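Local coordinates for uncharacterized protein yedD (Klebsiella pneumoniae subsp. pneumoniae, PDB 4HWM) that is a bacterial lipoprotein of the YedD-like family, of unknown function, built as a small closed antiparallel beta barrel, at residues Asp53-Gln58 against Asp82-Glu87. Numbering follows the deposited sequence.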
ATOM      1  N   ASP A  53      -3.681  -0.900  -0.755  1.00  9.32           N
ATOM      2  CA  ASP A  53      -3.211  -0.203  -1.973  1.00  9.46           C
ATOM      3  C   ASP A  53      -4.461   0.408  -2.591  1.00 10.38           C
ATOM      4  O   ASP A  53      -5.337  -0.351  -3.003  1.00 10.87           O
ATOM      5  CB  ASP A  53      -2.540  -1.241  -2.884  1.00  9.56           C
ATOM      6  CG  ASP A  53      -2.097  -0.688  -4.231  1.00 11.43           C
ATOM      7  OD1 ASP A  53      -2.694   0.275  -4.728  1.00 13.88           O
ATOM      8  OD2 ASP A  53      -1.155  -1.266  -4.790  1.00 14.54           O
ATOM      9  N   CYS A  54      -4.557   1.747  -2.588  1.00 10.73           N
ATOM     10  CA  CYS A  54      -5.784   2.441  -3.008  1.00 11.89           C
ATOM     11  C   CYS A  54      -5.412   3.467  -4.043  1.00 12.51           C
ATOM     12  O   CYS A  54      -4.614   4.354  -3.773  1.00 14.96           O
ATOM     13  CB  CYS A  54      -6.449   3.089  -1.796  1.00 14.11           C
ATOM     14  SG  CYS A  54      -8.007   3.885  -2.132  1.00 18.78           S
ATOM     15  N   ARG A  55      -5.972   3.338  -5.233  1.00 11.88           N
ATOM     16  CA  ARG A  55      -5.652   4.232  -6.338  1.00 13.20           C
ATOM     17  C   ARG A  55      -6.943   4.815  -6.862  1.00 13.09           C
ATOM     18  O   ARG A  55      -7.942   4.134  -6.902  1.00 15.00           O
ATOM     19  CB  ARG A  55      -4.928   3.471  -7.419  1.00 14.43           C
ATOM     20  CG  ARG A  55      -3.711   2.775  -6.859  1.00 14.79           C
ATOM     21  CD  ARG A  55      -2.911   2.135  -7.905  1.00 16.45           C
ATOM     22  NE  ARG A  55      -2.007   1.123  -7.369  1.00 14.05           N
ATOM     23  CZ  ARG A  55      -0.982   0.581  -7.998  1.00 13.84           C
ATOM     24  NH1 ARG A  55      -0.685   0.927  -9.248  1.00 18.69           N
ATOM     25  NH2 ARG A  55      -0.282  -0.356  -7.380  1.00 16.92           N
ATOM     26  N   GLN A  56      -6.927   6.075  -7.248  1.00 12.07           N
ATOM     27  CA  GLN A  56      -8.154   6.754  -7.610  1.00 12.56           C
ATOM     28  C   GLN A  56      -7.937   7.778  -8.707  1.00 13.50           C
ATOM     29  O   GLN A  56      -6.911   8.462  -8.771  1.00 14.36           O
ATOM     30  CB  GLN A  56      -8.757   7.446  -6.398  1.00 16.69           C
ATOM     31  CG  GLN A  56      -7.902   8.495  -5.761  1.00 15.71           C
ATOM     32  CD  GLN A  56      -8.504   9.002  -4.494  1.00 20.67           C
ATOM     33  OE1 GLN A  56      -9.453   9.821  -4.529  1.00 28.13           O
ATOM     34  NE2 GLN A  56      -7.975   8.561  -3.370  1.00 18.40           N
ATOM     35  N   TRP A  57      -8.932   7.866  -9.577  1.00 14.28           N
ATOM     36  CA  TRP A  57      -9.054   8.997 -10.478  1.00 14.23           C
ATOM     37  C   TRP A  57     -10.545   9.150 -10.779  1.00 13.62           C
ATOM     38  O   TRP A  57     -11.265   9.689  -9.952  1.00 15.05           O
ATOM     39  CB  TRP A  57      -8.161   8.840 -11.714  1.00 15.18           C
ATOM     40  CG  TRP A  57      -8.274  10.023 -12.622  1.00 14.75           C
ATOM     41  CD1 TRP A  57      -8.296  11.349 -12.253  1.00 16.03           C
ATOM     42  CD2 TRP A  57      -8.401   9.989 -14.027  1.00 16.17           C
ATOM     43  NE1 TRP A  57      -8.445  12.139 -13.372  1.00 17.06           N
ATOM     44  CE2 TRP A  57      -8.522  11.328 -14.471  1.00 15.12           C
ATOM     45  CE3 TRP A  57      -8.443   8.960 -14.965  1.00 16.41           C
ATOM     46  CZ2 TRP A  57      -8.655  11.658 -15.814  1.00 18.72           C
ATOM     47  CZ3 TRP A  57      -8.589   9.282 -16.297  1.00 19.50           C
ATOM     48  CH2 TRP A  57      -8.707  10.628 -16.713  1.00 17.66           C
ATOM     49  N   GLN A  58     -11.018   8.633 -11.903  1.00 14.22           N
ATOM     50  CA  GLN A  58     -12.452   8.609 -12.180  1.00 13.63           C
ATOM     51  C   GLN A  58     -13.157   7.554 -11.339  1.00 14.55           C
ATOM     52  O   GLN A  58     -14.334   7.700 -11.023  1.00 16.08           O
ATOM     53  CB  GLN A  58     -12.774   8.392 -13.667  1.00 13.92           C
ATOM     54  CG  GLN A  58     -12.185   9.426 -14.599  1.00 16.94           C
ATOM     55  CD  GLN A  58     -12.705  10.799 -14.365  1.00 17.87           C
ATOM     56  OE1 GLN A  58     -13.920  11.006 -14.281  1.00 21.35           O
ATOM     57  NE2 GLN A  58     -11.800  11.758 -14.238  1.00 22.12           N
ATOM     58  N   ASP A  82      -0.705 -10.114  -6.555  1.00 24.67           N
ATOM     59  CA  ASP A  82       0.268  -9.202  -7.161  1.00 25.86           C
ATOM     60  C   ASP A  82       1.400  -9.052  -6.124  1.00 24.37           C
ATOM     61  O   ASP A  82       1.127  -8.978  -4.923  1.00 22.68           O
ATOM     62  CB  ASP A  82      -0.336  -7.828  -7.478  1.00 27.12           C
ATOM     63  CG  ASP A  82      -1.673  -7.903  -8.195  1.00 33.68           C
ATOM     64  OD1 ASP A  82      -1.734  -8.512  -9.297  1.00 37.13           O
ATOM     65  OD2 ASP A  82      -2.660  -7.329  -7.653  1.00 36.45           O
ATOM     66  N   ILE A  83       2.643  -9.035  -6.594  1.00 23.88           N
ATOM     67  CA  ILE A  83       3.827  -8.889  -5.736  1.00 24.14           C
ATOM     68  C   ILE A  83       4.642  -7.680  -6.181  1.00 23.15           C
ATOM     69  O   ILE A  83       5.081  -7.612  -7.320  1.00 26.17           O
ATOM     70  CB  ILE A  83       4.666 -10.173  -5.745  1.00 27.58           C
ATOM     71  CG1 ILE A  83       3.859 -11.327  -5.139  1.00 31.46           C
ATOM     72  CG2 ILE A  83       5.932 -10.011  -4.948  1.00 28.89           C
ATOM     73  CD1 ILE A  83       4.589 -12.681  -5.158  1.00 35.74           C
ATOM     74  N   TYR A  84       4.838  -6.729  -5.268  1.00 18.68           N
ATOM     75  CA  TYR A  84       5.473  -5.472  -5.584  1.00 17.57           C
ATOM     76  C   TYR A  84       6.565  -5.138  -4.578  1.00 17.78           C
ATOM     77  O   TYR A  84       6.274  -4.955  -3.395  1.00 17.87           O
ATOM     78  CB  TYR A  84       4.441  -4.357  -5.500  1.00 19.16           C
ATOM     79  CG  TYR A  84       3.226  -4.485  -6.388  1.00 21.18           C
ATOM     80  CD1 TYR A  84       3.341  -4.504  -7.754  1.00 22.69           C
ATOM     81  CD2 TYR A  84       1.962  -4.500  -5.843  1.00 25.41           C
ATOM     82  CE1 TYR A  84       2.193  -4.594  -8.565  1.00 22.46           C
ATOM     83  CE2 TYR A  84       0.825  -4.565  -6.641  1.00 27.25           C
ATOM     84  CZ  TYR A  84       0.946  -4.613  -7.996  1.00 25.13           C
ATOM     85  OH  TYR A  84      -0.206  -4.690  -8.773  1.00 30.69           O
ATOM     86  N   PRO A  85       7.806  -4.968  -5.057  1.00 17.55           N
ATOM     87  CA  PRO A  85       8.849  -4.534  -4.141  1.00 18.72           C
ATOM     88  C   PRO A  85       8.587  -3.129  -3.629  1.00 19.06           C
ATOM     89  O   PRO A  85       8.126  -2.264  -4.380  1.00 19.50           O
ATOM     90  CB  PRO A  85      10.134  -4.603  -4.989  1.00 20.62           C
ATOM     91  CG  PRO A  85       9.696  -4.624  -6.400  1.00 23.69           C
ATOM     92  CD  PRO A  85       8.335  -5.244  -6.417  1.00 19.70           C
ATOM     93  N   VAL A  86       8.880  -2.916  -2.360  1.00 18.90           N
ATOM     94  CA  VAL A  86       8.749  -1.613  -1.711  1.00 18.74           C
ATOM     95  C   VAL A  86      10.128  -1.182  -1.227  1.00 18.82           C
ATOM     96  O   VAL A  86      10.781  -1.914  -0.463  1.00 22.76           O
ATOM     97  CB  VAL A  86       7.818  -1.713  -0.492  1.00 19.06           C
ATOM     98  CG1 VAL A  86       7.630  -0.344   0.165  1.00 24.11           C
ATOM     99  CG2 VAL A  86       6.479  -2.271  -0.891  1.00 21.29           C
ATOM    100  N   GLU A  87      10.589  -0.022  -1.687  1.00 18.91           N
ATOM    101  CA  GLU A  87      11.878   0.500  -1.230  0.50 18.67           C
ATOM    102  C   GLU A  87      11.648   1.875  -0.623  1.00 16.27           C
ATOM    103  O   GLU A  87      10.998   2.730  -1.210  1.00 19.05           O
ATOM    104  CB  GLU A  87      12.891   0.538  -2.375  0.50 22.02           C
ATOM    105  CG  GLU A  87      13.496  -0.844  -2.707  0.50 29.28           C
ATOM    106  CD  GLU A  87      14.223  -1.489  -1.517  0.50 35.98           C
ATOM    107  OE1 GLU A  87      15.190  -0.884  -1.006  0.50 38.77           O
ATOM    108  OE2 GLU A  87      13.832  -2.607  -1.097  0.50 40.06           O
TER
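Y84 meets the paired D53 and R55 through the CE2 corner of its ring, which lies 4.3 Å from D53 OD2 and 4.4 Å from R55 NH2. No hydrogen bond crosses between 53-58 and 82-87, so the evidence supports loose van der Waals contact, with just 62 Å² buried in total. The backbones stay well apart, the closest CA atoms, those of D53 and Y84, being 10.8 Å apart, and side chains alone bridge the distance.

The bidentate salt bridge lies within 53-58. R55 grips D53 side-on: NE donates to OD1 over 2.9 Å and NH2 to OD2 over 2.9 Å, both at N-H...O angles of 174°. Each carboxylate oxygen accepts through its syn lone pair, and each lies within a few degrees of the guanidinium plane. With CG anti to the backbone N (chi1 176°), D53 presents its carboxylate to that fork. Outer partners complete the group: D96 forms a salt bridge with R55 NH2, while Y95 OH hydrogen-bonds to D53 OD2, and the Y95 ring meets that of Y84 at about 75°.

D53 and R55, two residues apart, project from the same face of strand 50-56, and Y84 reaches them from non-adjacent strand 83-89. This is consistent with side chains converging across the interior of a closed antiparallel beta barrel, here with a partly buried charged cluster in which D53 is the buried member.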